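Long-range contacts in outer surface protein (Bacillus cereus ATCC 14579, PDB 1X7F), which is uncharacterised but probably acts as a glycoside hydrolase of the 6-phospho-N-acetylmuramidase kind, cleaving phosphorylated sugars derived from the bacterial cell wall: residues R27-S32 against D245-G250; A51-S56 against E258-G263; I168-F173 against A201-S206; Q234-W239 against G263-Y268. One frame throughout, in Å; residues are numbered along the deposited sequence. Where two conformers were deposited one is given.

Contact 1 of 4, residues R27-S32 against D245-G250; sequences RKLGIS and DDVIIG
Two acceptors of the 245-250 segment converge on the backbone N of Lys28: Asp246 OD1 lies 3.1 Å from Lys28 N, and Asp245 O adds a longer, weak bond. The N-H reaches Asp246 OD1 from above the carboxylate, about 50° out of its plane, while OD2 makes salt bridges to Arg57 and Arg199. Lys28 extends its methylenes alongside this aspartate, and its ammonium goes on to Glu89. Beyond this charged end the backbones pair in parallel. Val247 N donates to Lys28 O over 2.9 Å; Gly30 N donates to Val247 O at 2.7 Å; Ile249 N returns to Gly30 O at 3.0 Å. These are the first and last strands of an eight-stranded beta/alpha barrel, and their pairing ties the start of the barrel to its end. Lys28, Asp246 and Ile248 face the barrel interior. Between them Gly30, with no side chain, leaves room for Ile248 CG1, 4.2 Å from Gly30 CA, and Gly30 CA comes within 4.0 Å of Ile248 CA. On the outer face the branched, apolar Leu29 and Val247 lie side by side, CD2 of the former 4.0 Å from CB of the latter, against Trp239 of helix 231-240. Ser32 OG, beside its backbone N (chi1 -68°), donates to Ile249 O at 2.9 Å. At the opposite end a water links Arg27 NE to Asp245 OD1; Arg27 NH1 bonds to Arg267 O, Asp245 OD2 to Ser200 N.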
loop_
_atom_site.group_PDB
_atom_site.type_symbol
_atom_site.label_atom_id
_atom_site.label_comp_id
_atom_site.label_asym_id
_atom_site.label_seq_id
_atom_site.Cartn_x
_atom_site.Cartn_y
_atom_site.Cartn_z
ATOM N N ARG A 27 1.164 -6.296 -8.231
ATOM C CA ARG A 27 1.184 -5.786 -6.851
ATOM C C ARG A 27 0.906 -6.912 -5.868
ATOM O O ARG A 27 -0.073 -7.647 -6.010
ATOM C CB ARG A 27 0.179 -4.636 -6.673
ATOM C CG ARG A 27 0.658 -3.349 -7.323
ATOM C CD ARG A 27 -0.347 -2.224 -7.395
ATOM N NE ARG A 27 0.181 -1.124 -8.201
ATOM C CZ ARG A 27 -0.406 0.058 -8.367
ATOM N NH1 ARG A 27 -1.569 0.326 -7.784
ATOM N NH2 ARG A 27 0.174 0.980 -9.125
ATOM N N LYS A 28 1.793 -7.071 -4.894
ATOM C CA LYS A 28 1.691 -8.180 -3.958
ATOM C C LYS A 28 1.381 -7.692 -2.569
ATOM O O LYS A 28 1.705 -6.553 -2.214
ATOM C CB LYS A 28 2.991 -8.993 -3.910
ATOM C CG LYS A 28 3.302 -9.787 -5.152
ATOM C CD LYS A 28 4.541 -10.646 -4.899
ATOM C CE LYS A 28 5.043 -11.343 -6.170
ATOM N NZ LYS A 28 5.978 -12.486 -5.859
ATOM N N LEU A 29 0.757 -8.574 -1.790
ATOM C CA LEU A 29 0.651 -8.412 -0.343
ATOM C C LEU A 29 1.640 -9.352 0.339
ATOM O O LEU A 29 1.816 -10.499 -0.083
ATOM C CB LEU A 29 -0.779 -8.667 0.143
ATOM C CG LEU A 29 -1.701 -7.442 0.026
ATOM C CD1 LEU A 29 -3.166 -7.855 0.108
ATOM C CD2 LEU A 29 -1.329 -6.349 1.096
ATOM N N GLY A 30 2.284 -8.857 1.396
ATOM C CA GLY A 30 3.243 -9.653 2.152
ATOM C C GLY A 30 2.989 -9.628 3.642
ATOM O O GLY A 30 2.246 -8.786 4.130
ATOM N N ILE A 31 3.616 -10.570 4.348
ATOM C CA ILE A 31 3.594 -10.680 5.819
ATOM C C ILE A 31 5.030 -10.842 6.315
ATOM O O ILE A 31 5.896 -11.340 5.580
ATOM C CB ILE A 31 2.762 -11.922 6.281
ATOM C CG1 ILE A 31 3.134 -13.179 5.457
ATOM C CG2 ILE A 31 1.260 -11.628 6.206
ATOM C CD1 ILE A 31 2.815 -14.542 6.128
ATOM N N SER A 32 5.291 -10.447 7.561
ATOM C CA SER A 32 6.613 -10.689 8.145
ATOM C C SER A 32 6.559 -11.809 9.162
ATOM O O SER A 32 5.536 -11.978 9.824
ATOM C CB SER A 32 7.177 -9.414 8.780
ATOM O OG SER A 32 7.463 -8.463 7.775
ATOM N N ASP A 245 5.062 -1.334 -5.315
ATOM C CA ASP A 245 4.428 -2.529 -5.857
ATOM C C ASP A 245 3.898 -3.446 -4.762
ATOM O O ASP A 245 2.744 -3.859 -4.810
ATOM C CB ASP A 245 5.409 -3.293 -6.757
ATOM C CG ASP A 245 6.052 -2.397 -7.787
ATOM O OD1 ASP A 245 5.319 -1.659 -8.484
ATOM O OD2 ASP A 245 7.280 -2.343 -7.968
ATOM N N ASP A 246 4.743 -3.762 -3.781
ATOM C CA ASP A 246 4.396 -4.746 -2.756
ATOM C C ASP A 246 4.167 -4.109 -1.387
ATOM O O ASP A 246 4.935 -3.248 -0.953
ATOM C CB ASP A 246 5.476 -5.850 -2.682
ATOM C CG ASP A 246 5.599 -6.641 -3.980
ATOM O OD1 ASP A 246 4.793 -6.403 -4.913
ATOM O OD2 ASP A 246 6.453 -7.534 -4.169
ATOM N N VAL A 247 3.104 -4.536 -0.713
ATOM C CA VAL A 247 2.779 -4.008 0.608
ATOM C C VAL A 247 2.949 -5.135 1.633
ATOM O O VAL A 247 2.299 -6.172 1.538
ATOM C CB VAL A 247 1.355 -3.358 0.632
ATOM C CG1 VAL A 247 0.924 -3.005 2.048
ATOM C CG2 VAL A 247 1.320 -2.115 -0.254
ATOM N N ILE A 248 3.856 -4.936 2.593
ATOM C CA ILE A 248 4.194 -5.980 3.565
ATOM C C ILE A 248 3.841 -5.522 4.974
ATOM O O ILE A 248 4.233 -4.437 5.382
ATOM C CB ILE A 248 5.723 -6.365 3.483
ATOM C CG1 ILE A 248 6.143 -6.665 2.034
ATOM C CG2 ILE A 248 6.030 -7.562 4.376
ATOM C CD1 ILE A 248 7.666 -6.705 1.802
ATOM N N ILE A 249 3.101 -6.347 5.717
ATOM C CA ILE A 249 2.902 -6.107 7.156
ATOM C C ILE A 249 4.206 -6.406 7.904
ATOM O O ILE A 249 4.710 -7.530 7.848
ATOM C CB ILE A 249 1.748 -6.984 7.712
ATOM C CG1 ILE A 249 0.517 -6.885 6.797
ATOM C CG2 ILE A 249 1.455 -6.613 9.184
ATOM C CD1 ILE A 249 -0.607 -7.806 7.158
ATOM N N GLY A 250 4.729 -5.397 8.607
ATOM C CA GLY A 250 6.035 -5.458 9.250
ATOM C C GLY A 250 6.065 -6.191 10.574
ATOM O O GLY A 250 7.074 -6.799 10.915
HETATM O O HOH W 1 2.650 -1.989 -9.694
#

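Contact 2 of 4, residues A51-S56 against E258-G263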
loop_
_atom_site.group_PDB
_atom_site.type_symbol
_atom_site.label_atom_id
_atom_site.label_comp_id
_atom_site.label_asym_id
_atom_site.label_seq_id
_atom_site.Cartn_x
_atom_site.Cartn_y
_atom_site.Cartn_z
ATOM N N ALA A 51 -2.380 -16.692 3.176
ATOM C CA ALA A 51 -2.554 -17.293 1.850
ATOM C C ALA A 51 -3.995 -17.309 1.381
ATOM O O ALA A 51 -4.246 -17.174 0.185
ATOM C CB ALA A 51 -1.986 -18.725 1.814
ATOM N N ARG A 52 -4.938 -17.495 2.302
ATOM C CA ARG A 52 -6.352 -17.490 1.923
ATOM C C ARG A 52 -6.932 -16.066 1.858
ATOM O O ARG A 52 -8.150 -15.875 1.808
ATOM C CB ARG A 52 -7.187 -18.481 2.768
ATOM C CG ARG A 52 -7.768 -17.949 4.073
ATOM C CD ARG A 52 -8.465 -19.012 4.917
ATOM N NE ARG A 52 -7.496 -19.875 5.581
ATOM C CZ ARG A 52 -7.127 -19.783 6.863
ATOM N NH1 ARG A 52 -7.649 -18.861 7.662
ATOM N NH2 ARG A 52 -6.231 -20.637 7.351
ATOM N N HIS A 53 -6.038 -15.075 1.845
ATOM C CA HIS A 53 -6.394 -13.676 1.532
ATOM C C HIS A 53 -5.467 -13.034 0.486
ATOM O O HIS A 53 -5.320 -11.813 0.458
ATOM C CB HIS A 53 -6.458 -12.805 2.811
ATOM C CG HIS A 53 -7.475 -13.274 3.805
ATOM N ND1 HIS A 53 -8.832 -13.239 3.555
ATOM C CD2 HIS A 53 -7.332 -13.821 5.036
ATOM C CE1 HIS A 53 -9.481 -13.738 4.592
ATOM N NE2 HIS A 53 -8.595 -14.093 5.506
ATOM N N GLY A 54 -4.832 -13.857 -0.346
ATOM C CA GLY A 54 -4.007 -13.387 -1.470
ATOM C C GLY A 54 -2.628 -12.812 -1.170
ATOM O O GLY A 54 -2.047 -12.096 -2.000
ATOM N N PHE A 55 -2.093 -13.104 0.011
ATOM C CA PHE A 55 -0.709 -12.742 0.305
ATOM C C PHE A 55 0.196 -13.753 -0.417
ATOM O O PHE A 55 -0.094 -14.945 -0.438
ATOM C CB PHE A 55 -0.443 -12.730 1.811
ATOM C CG PHE A 55 -1.067 -11.560 2.544
ATOM C CD1 PHE A 55 -2.454 -11.402 2.613
ATOM C CD2 PHE A 55 -0.268 -10.639 3.195
ATOM C CE1 PHE A 55 -3.030 -10.330 3.308
ATOM C CE2 PHE A 55 -0.831 -9.549 3.888
ATOM C CZ PHE A 55 -2.217 -9.403 3.950
ATOM N N SER A 56 1.267 -13.266 -1.034
ATOM C CA SER A 56 2.158 -14.136 -1.799
ATOM C C SER A 56 3.644 -13.802 -1.579
ATOM O O SER A 56 4.510 -14.231 -2.338
ATOM C CB SER A 56 1.801 -14.072 -3.296
ATOM O OG SER A 56 2.088 -12.782 -3.809
ATOM N N GLU A 258 -7.729 -8.245 9.828
ATOM C CA GLU A 258 -6.764 -7.374 9.124
ATOM C C GLU A 258 -6.286 -7.970 7.799
ATOM O O GLU A 258 -6.224 -7.268 6.790
ATOM C CB GLU A 258 -5.562 -7.032 10.007
ATOM C CG GLU A 258 -5.864 -6.045 11.125
ATOM C CD GLU A 258 -4.651 -5.790 12.001
ATOM O OE1 GLU A 258 -3.892 -6.753 12.271
ATOM O OE2 GLU A 258 -4.447 -4.621 12.419
ATOM N N LEU A 259 -5.958 -9.264 7.807
ATOM C CA LEU A 259 -5.602 -9.980 6.576
ATOM C C LEU A 259 -6.738 -9.917 5.556
ATOM O O LEU A 259 -6.494 -9.716 4.372
ATOM C CB LEU A 259 -5.199 -11.450 6.852
ATOM C CG LEU A 259 -3.957 -11.711 7.740
ATOM C CD1 LEU A 259 -3.891 -13.188 8.180
ATOM C CD2 LEU A 259 -2.608 -11.254 7.118
ATOM N N GLU A 260 -7.973 -10.066 6.025
ATOM C CA GLU A 260 -9.139 -10.073 5.153
ATOM C C GLU A 260 -9.369 -8.706 4.517
ATOM O O GLU A 260 -9.567 -8.611 3.314
ATOM C CB GLU A 260 -10.385 -10.541 5.908
ATOM C CG GLU A 260 -11.613 -10.716 5.016
ATOM C CD GLU A 260 -12.898 -10.897 5.806
ATOM O OE1 GLU A 260 -13.828 -11.574 5.309
ATOM O OE2 GLU A 260 -12.981 -10.360 6.937
ATOM N N LYS A 261 -9.335 -7.661 5.342
ATOM C CA LYS A 261 -9.426 -6.276 4.894
ATOM C C LYS A 261 -8.427 -5.953 3.794
ATOM O O LYS A 261 -8.763 -5.281 2.820
ATOM C CB LYS A 261 -9.190 -5.315 6.073
ATOM C CG LYS A 261 -10.441 -5.024 6.874
ATOM C CD LYS A 261 -10.135 -4.100 8.053
ATOM C CE LYS A 261 -11.346 -4.034 8.994
ATOM N NZ LYS A 261 -11.151 -3.030 10.094
ATOM N N LEU A 262 -7.190 -6.400 3.987
ATOM C CA LEU A 262 -6.128 -6.160 3.018
ATOM C C LEU A 262 -6.345 -6.946 1.728
ATOM O O LEU A 262 -6.146 -6.402 0.628
ATOM C CB LEU A 262 -4.767 -6.474 3.624
ATOM C CG LEU A 262 -4.270 -5.474 4.670
ATOM C CD1 LEU A 262 -3.086 -6.063 5.390
ATOM C CD2 LEU A 262 -3.907 -4.123 4.045
ATOM N N GLY A 263 -6.777 -8.201 1.871
ATOM C CA GLY A 263 -7.050 -9.065 0.736
ATOM C C GLY A 263 -8.262 -8.616 -0.077
ATOM O O GLY A 263 -8.354 -8.889 -1.280
HETATM O O HOH W 2 -9.390 -11.199 1.407
#
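Phe55 presses its far edge into the side of helix 256-264, and here the contact is tight. Leu259 CD2 sits over one face of the ring, off-centre, 3.7 Å from Phe55 CZ. Leu262 CD1 reaches the same Phe55 CZ at 3.7 Å, but in the plane of the ring, at its edge. The two leucines, one helical turn apart, thus hold the phenyl from two directions. Ile31 and Ile249 of the barrel strands extend this apolar patch, the usual filling between a beta/alpha barrel and its outer helices.

Nearer the surface the packing gives way to a more polar meeting. The His53 imidazole lies flat against the helix backbone, with Glu260 CA over its face 3.7 Å from the ring centroid, while His53 CE1 comes 3.6 Å from Glu260 CB. Glu260 then extends away, CG anti to its backbone N (chi1 -174°). A water bridges the two residues, 3.0 Å from His53 ND1, and donates to Glu260 O. Gly263 brings its CA to 3.3 Å from His53 O, an approach suited to a residue without a side chain. The other ring nitrogen, His53 NE2, is hydrogen-bonded to Glu256 at the start of the helix. The Glu256 carboxylate, with the water at ND1, would hold the imidazole's rotation; the carboxylate, being negative, would probably favour a protonated ring.

Contact 3 of 4, residues I168-F173 against A201-S206; sequences IGCHNF and AAFITS
His171 and Ala201 join the sixth and seventh strands of the beta/alpha barrel, the seam across which its eight-stranded parallel sheet closes on itself. Directional bonding here is sparse: His171 N donates to Ala201 O over 3.0 Å in a nearly straight bond, 172° at the hydrogen, and Cys170 CA adds a CA-H...O contact to the same oxygen at 3.4 Å. The two strands run in broadly parallel directions and separate soon afterwards as the chain after Cys170 leaves the sheet.

Apolar packing supplements these bonds. The small Ala201 and Ala202 let segment 168-173 come close; His171 CD2 rests 4.0 Å from Ala202 CB, and the imidazole is pinned beyond the contact by hydrogen bonds between His171 ND1 and Ser148 OG and between His171 NE2 and Ser190 OG. A ring whose polar atoms are satisfied on two sides suits this buried position.

Sulfur and aromatic contacts gather round Phe203. Cys170 SG, anti to its backbone N (chi1 -176°), comes obliquely to the ring, 3.5 Å from Phe203 CE1. His171 O approaches that same carbon at the ring's edge, at 3.3 Å. Phe173, from the loop that follows the strand, completes the cluster in a T-shaped stack: its edge points at the face of Phe203, with ring centroids 4.8 Å apart and planes at 72°. Its CG takes the position between backbone N and carbonyl carbon, and the ring is thereby turned so that Phe173 CD2 stands over the centre of the Phe203 ring, 3.6 Å from Phe203 CD1.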
loop_
_atom_site.group_PDB
_atom_site.type_symbol
_atom_site.label_atom_id
_atom_site.label_comp_id
_atom_site.label_asym_id
_atom_site.label_seq_id
_atom_site.Cartn_x
_atom_site.Cartn_y
_atom_site.Cartn_z
ATOM N N ILE A 168 15.671 -6.412 -6.478
ATOM C CA ILE A 168 14.419 -5.829 -5.992
ATOM C C ILE A 168 14.769 -4.831 -4.876
ATOM O O ILE A 168 15.936 -4.719 -4.477
ATOM C CB ILE A 168 13.391 -6.910 -5.506
ATOM C CG1 ILE A 168 13.977 -7.794 -4.396
ATOM C CG2 ILE A 168 12.891 -7.762 -6.691
ATOM C CD1 ILE A 168 12.987 -8.790 -3.797
ATOM N N GLY A 169 13.771 -4.100 -4.392
ATOM C CA GLY A 169 13.980 -3.124 -3.355
ATOM C C GLY A 169 12.892 -3.144 -2.296
ATOM O O GLY A 169 11.707 -3.314 -2.606
ATOM N N CYS A 170 13.292 -2.967 -1.040
ATOM C CA CYS A 170 12.323 -2.793 0.028
ATOM C C CYS A 170 12.803 -1.739 1.009
ATOM O O CYS A 170 13.968 -1.717 1.399
ATOM C CB CYS A 170 12.032 -4.118 0.740
ATOM S SG CYS A 170 10.750 -4.031 2.002
ATOM N N HIS A 171 11.882 -0.862 1.391
ATOM C CA HIS A 171 12.120 0.140 2.412
ATOM C C HIS A 171 12.368 -0.490 3.775
ATOM O O HIS A 171 12.016 -1.657 3.982
ATOM C CB HIS A 171 10.898 1.022 2.523
ATOM C CG HIS A 171 10.873 2.153 1.552
ATOM N ND1 HIS A 171 11.530 3.345 1.782
ATOM C CD2 HIS A 171 10.224 2.299 0.373
ATOM C CE1 HIS A 171 11.307 4.168 0.774
ATOM N NE2 HIS A 171 10.525 3.553 -0.098
ATOM N N ASN A 172 12.964 0.284 4.695
ATOM C CA ASN A 172 13.040 -0.094 6.110
ATOM C C ASN A 172 11.682 0.100 6.772
ATOM O O ASN A 172 10.810 0.795 6.242
ATOM C CB ASN A 172 14.045 0.763 6.878
ATOM C CG ASN A 172 15.480 0.323 6.696
ATOM O OD1 ASN A 172 15.793 -0.865 6.613
ATOM N ND2 ASN A 172 16.380 1.300 6.667
ATOM N N PHE A 173 11.501 -0.508 7.939
ATOM C CA PHE A 173 10.402 -0.112 8.802
ATOM C C PHE A 173 11.034 0.505 10.036
ATOM O O PHE A 173 12.251 0.402 10.213
ATOM C CB PHE A 173 9.418 -1.259 9.120
ATOM C CG PHE A 173 10.047 -2.485 9.756
ATOM C CD1 PHE A 173 10.791 -2.394 10.926
ATOM C CD2 PHE A 173 9.805 -3.755 9.210
ATOM C CE1 PHE A 173 11.339 -3.517 11.527
ATOM C CE2 PHE A 173 10.341 -4.897 9.794
ATOM C CZ PHE A 173 11.125 -4.781 10.958
ATOM N N ALA A 201 8.930 -2.205 -2.545
ATOM C CA ALA A 201 8.045 -2.617 -1.474
ATOM C C ALA A 201 8.254 -1.700 -0.258
ATOM O O ALA A 201 9.330 -1.128 -0.071
ATOM C CB ALA A 201 8.309 -4.103 -1.106
ATOM N N ALA A 202 7.210 -1.560 0.551
ATOM C CA ALA A 202 7.292 -0.858 1.830
ATOM C C ALA A 202 6.449 -1.611 2.858
ATOM O O ALA A 202 5.646 -2.503 2.504
ATOM C CB ALA A 202 6.802 0.607 1.696
ATOM N N PHE A 203 6.606 -1.207 4.114
ATOM C CA PHE A 203 5.976 -1.866 5.256
ATOM C C PHE A 203 4.822 -1.071 5.846
ATOM O O PHE A 203 4.883 0.162 5.969
ATOM C CB PHE A 203 7.004 -2.076 6.362
ATOM C CG PHE A 203 7.985 -3.192 6.096
ATOM C CD1 PHE A 203 9.297 -2.909 5.703
ATOM C CD2 PHE A 203 7.610 -4.523 6.274
ATOM C CE1 PHE A 203 10.217 -3.941 5.510
ATOM C CE2 PHE A 203 8.515 -5.550 6.075
ATOM C CZ PHE A 203 9.818 -5.256 5.686
ATOM N N ILE A 204 3.772 -1.793 6.217
ATOM C CA ILE A 204 2.672 -1.235 6.988
ATOM C C ILE A 204 2.576 -1.968 8.323
ATOM O O ILE A 204 3.144 -3.051 8.503
ATOM C CB ILE A 204 1.335 -1.334 6.209
ATOM C CG1 ILE A 204 0.900 -2.801 6.015
ATOM C CG2 ILE A 204 1.418 -0.541 4.904
ATOM C CD1 ILE A 204 -0.456 -2.955 5.338
ATOM N N THR A 205 1.855 -1.377 9.265
ATOM C CA THR A 205 1.786 -1.932 10.602
ATOM C C THR A 205 0.381 -2.376 10.999
ATOM O O THR A 205 -0.616 -1.680 10.756
ATOM C CB THR A 205 2.381 -0.940 11.617
ATOM O OG1 THR A 205 2.499 -1.568 12.901
ATOM C CG2 THR A 205 1.452 0.252 11.854
ATOM N N SER A 206 0.328 -3.558 11.594
ATOM C CA SER A 206 -0.875 -4.087 12.205
ATOM C C SER A 206 -1.079 -3.482 13.595
ATOM O O SER A 206 -0.112 -3.146 14.300
ATOM C CB SER A 206 -0.771 -5.608 12.283
ATOM O OG SER A 206 -1.706 -6.154 13.191
#

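Contact 4 of 4, residues Q234-W239 against G263-Y268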
loop_
_atom_site.group_PDB
_atom_site.type_symbol
_atom_site.label_atom_id
_atom_site.label_comp_id
_atom_site.label_asym_id
_atom_site.label_seq_id
_atom_site.Cartn_x
_atom_site.Cartn_y
_atom_site.Cartn_z
ATOM N N GLN A 234 -3.282 2.499 5.175
ATOM C CA GLN A 234 -1.857 2.421 4.869
ATOM C C GLN A 234 -1.547 1.763 3.517
ATOM O O GLN A 234 -0.768 2.299 2.743
ATOM C CB GLN A 234 -1.124 1.658 5.976
ATOM C CG GLN A 234 -1.296 2.202 7.378
ATOM C CD GLN A 234 -0.629 1.298 8.410
ATOM O OE1 GLN A 234 -1.265 0.834 9.364
ATOM N NE2 GLN A 234 0.645 1.051 8.223
ATOM N N ALA A 235 -2.167 0.613 3.239
ATOM C CA ALA A 235 -1.969 -0.105 1.977
ATOM C C ALA A 235 -2.506 0.672 0.780
ATOM O O ALA A 235 -1.838 0.776 -0.253
ATOM C CB ALA A 235 -2.599 -1.488 2.040
ATOM N N LYS A 236 -3.715 1.203 0.920
ATOM C CA LYS A 236 -4.308 2.084 -0.079
ATOM C C LYS A 236 -3.340 3.210 -0.413
ATOM O O LYS A 236 -3.084 3.497 -1.576
ATOM C CB LYS A 236 -5.635 2.690 0.425
ATOM C CG LYS A 236 -6.864 1.774 0.357
ATOM C CD LYS A 236 -8.119 2.521 0.890
ATOM C CE LYS A 236 -9.327 1.612 0.950
ATOM N NZ LYS A 236 -10.609 2.360 1.011
ATOM N N HIS A 237 -2.792 3.848 0.616
ATOM C CA HIS A 237 -1.902 4.965 0.397
ATOM C C HIS A 237 -0.648 4.574 -0.403
ATOM O O HIS A 237 -0.355 5.193 -1.431
ATOM C CB HIS A 237 -1.555 5.638 1.722
ATOM C CG HIS A 237 -0.755 6.892 1.565
ATOM N ND1 HIS A 237 -0.036 7.447 2.600
ATOM C CD2 HIS A 237 -0.563 7.700 0.498
ATOM C CE1 HIS A 237 0.565 8.543 2.180
ATOM N NE2 HIS A 237 0.263 8.717 0.907
ATOM N N LEU A 238 0.062 3.546 0.048
ATOM C CA LEU A 238 1.262 3.053 -0.654
ATOM C C LEU A 238 1.039 2.756 -2.150
ATOM O O LEU A 238 1.845 3.159 -2.997
ATOM C CB LEU A 238 1.839 1.825 0.064
ATOM C CG LEU A 238 2.401 2.048 1.476
ATOM C CD1 LEU A 238 2.948 0.759 2.045
ATOM C CD2 LEU A 238 3.474 3.117 1.472
ATOM N N TRP A 239 -0.052 2.068 -2.464
ATOM C CA TRP A 239 -0.399 1.765 -3.844
ATOM C C TRP A 239 -0.838 2.996 -4.621
ATOM O O TRP A 239 -0.553 3.094 -5.813
ATOM C CB TRP A 239 -1.471 0.664 -3.941
ATOM C CG TRP A 239 -0.970 -0.736 -3.645
ATOM C CD1 TRP A 239 0.224 -1.289 -4.038
ATOM C CD2 TRP A 239 -1.680 -1.777 -2.953
ATOM N NE1 TRP A 239 0.310 -2.589 -3.600
ATOM C CE2 TRP A 239 -0.845 -2.918 -2.936
ATOM C CE3 TRP A 239 -2.942 -1.860 -2.336
ATOM C CZ2 TRP A 239 -1.218 -4.118 -2.316
ATOM C CZ3 TRP A 239 -3.313 -3.056 -1.724
ATOM C CH2 TRP A 239 -2.441 -4.158 -1.702
ATOM N N GLY A 263 -6.777 -8.201 1.871
ATOM C CA GLY A 263 -7.050 -9.065 0.736
ATOM C C GLY A 263 -8.262 -8.616 -0.077
ATOM O O GLY A 263 -8.354 -8.889 -1.280
ATOM N N ASN A 264 -9.188 -7.927 0.583
ATOM C CA ASN A 264 -10.393 -7.436 -0.075
ATOM C C ASN A 264 -10.149 -6.230 -0.983
ATOM O O ASN A 264 -10.957 -5.938 -1.845
ATOM C CB ASN A 264 -11.476 -7.118 0.960
ATOM C CG ASN A 264 -12.162 -8.367 1.501
ATOM O OD1 ASN A 264 -11.952 -9.479 1.011
ATOM N ND2 ASN A 264 -12.993 -8.184 2.519
ATOM N N LEU A 265 -9.036 -5.534 -0.785
ATOM C CA LEU A 265 -8.756 -4.307 -1.519
ATOM C C LEU A 265 -8.527 -4.540 -3.013
ATOM O O LEU A 265 -7.941 -5.555 -3.401
ATOM C CB LEU A 265 -7.524 -3.615 -0.941
ATOM C CG LEU A 265 -7.548 -3.005 0.471
ATOM C CD1 LEU A 265 -6.198 -2.428 0.822
ATOM C CD2 LEU A 265 -8.615 -1.926 0.582
ATOM N N ASN A 266 -8.981 -3.587 -3.833
ATOM C CA ASN A 266 -8.532 -3.462 -5.211
ATOM C C ASN A 266 -7.148 -2.819 -5.194
ATOM O O ASN A 266 -6.964 -1.723 -4.682
ATOM C CB ASN A 266 -9.528 -2.635 -6.054
ATOM C CG ASN A 266 -9.255 -2.719 -7.567
ATOM O OD1 ASN A 266 -8.110 -2.715 -8.006
ATOM N ND2 ASN A 266 -10.318 -2.753 -8.360
ATOM N N ARG A 267 -6.165 -3.516 -5.746
ATOM C CA ARG A 267 -4.769 -3.095 -5.598
ATOM C C ARG A 267 -4.370 -2.094 -6.658
ATOM O O ARG A 267 -3.398 -1.353 -6.482
ATOM C CB ARG A 267 -3.833 -4.298 -5.690
ATOM C CG ARG A 267 -4.145 -5.385 -4.689
ATOM C CD ARG A 267 -3.133 -6.532 -4.683
ATOM N NE ARG A 267 -3.576 -7.611 -3.810
ATOM C CZ ARG A 267 -3.013 -8.808 -3.747
ATOM N NH1 ARG A 267 -1.980 -9.115 -4.520
ATOM N NH2 ARG A 267 -3.518 -9.717 -2.931
ATOM N N TYR A 268 -5.164 -2.096 -7.732
ATOM C CA TYR A 268 -4.888 -1.408 -8.990
ATOM C C TYR A 268 -5.867 -0.253 -9.270
ATOM O O TYR A 268 -5.864 0.321 -10.360
ATOM C CB TYR A 268 -4.912 -2.422 -10.154
ATOM C CG TYR A 268 -4.123 -3.692 -9.872
ATOM C CD1 TYR A 268 -4.765 -4.860 -9.445
ATOM C CD2 TYR A 268 -2.733 -3.719 -10.014
ATOM C CE1 TYR A 268 -4.041 -6.026 -9.177
ATOM C CE2 TYR A 268 -2.004 -4.879 -9.752
ATOM C CZ TYR A 268 -2.660 -6.030 -9.333
ATOM O OH TYR A 268 -1.934 -7.179 -9.072
#
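The outer layer of the beta/alpha barrel is joined here to the link that leads into the second domain: Trp239 and Ala235 of helix 231-240 receive Leu265 and Arg267, which follow the end of helix 256-264. Arg267 lays its aliphatic stem over the indole. Its CG lies above the six-membered ring, 4.0 Å from the centroid, and 3.7 Å from Trp239 CH2, a CH-pi contact. The stem is extended from CG to NE, which carries the guanidinium past the ring with the two planes only 15° apart, and its NH2 is hydrogen-bonded to Gly54 O. A long side chain with a greasy stem and a charged head is well suited to crossing an aromatic face and ending on a carbonyl.

Leu265 spreads its two methyls over the helix. CD1 meets Trp239 CZ3 at the edge of the indole, 3.9 Å away, and the same CD1 is 3.9 Å from Ala235 CB, whose small size admits it. CD2 turns to the lysine, 3.6 Å from Lys236 CE; Lys236 NZ continues to Gln271 O and to a salt bridge with Glu368.

Between the two anchors the chain bends at Asn266, whose OD1 accepts from Tyr268 N at 3.0 Å, in the carbonyl plane, forming an Asx turn. The indole N-H bonds to Asp245 O, so Trp239 is fixed between this link on one side and strands 28-33 and 246-249, through Leu29 and Val247, on the other.

Overall arrangement
All four contacts belong to, or lean on, one beta/alpha barrel. Contact 1 pairs its first and last strands, while contact 3 brings together the sixth and seventh at the seam; their centres lie about 7 Å apart, and strands 246-249 and 201-204 are neighbours. Contacts 2 and 4 both use helix 256-264 and share Gly263, centres about 11 Å apart; contact 2 sets it against the start of strand 55-62, contact 4 sets the link that follows it, leading to the second domain, against helix 231-240. Contacts 2 and 3 are farthest apart, about 17 Å between centres. Along the chain contact 3 closes before contact 4 opens, whereas contacts 1 and 2 span most of the barrel sequence.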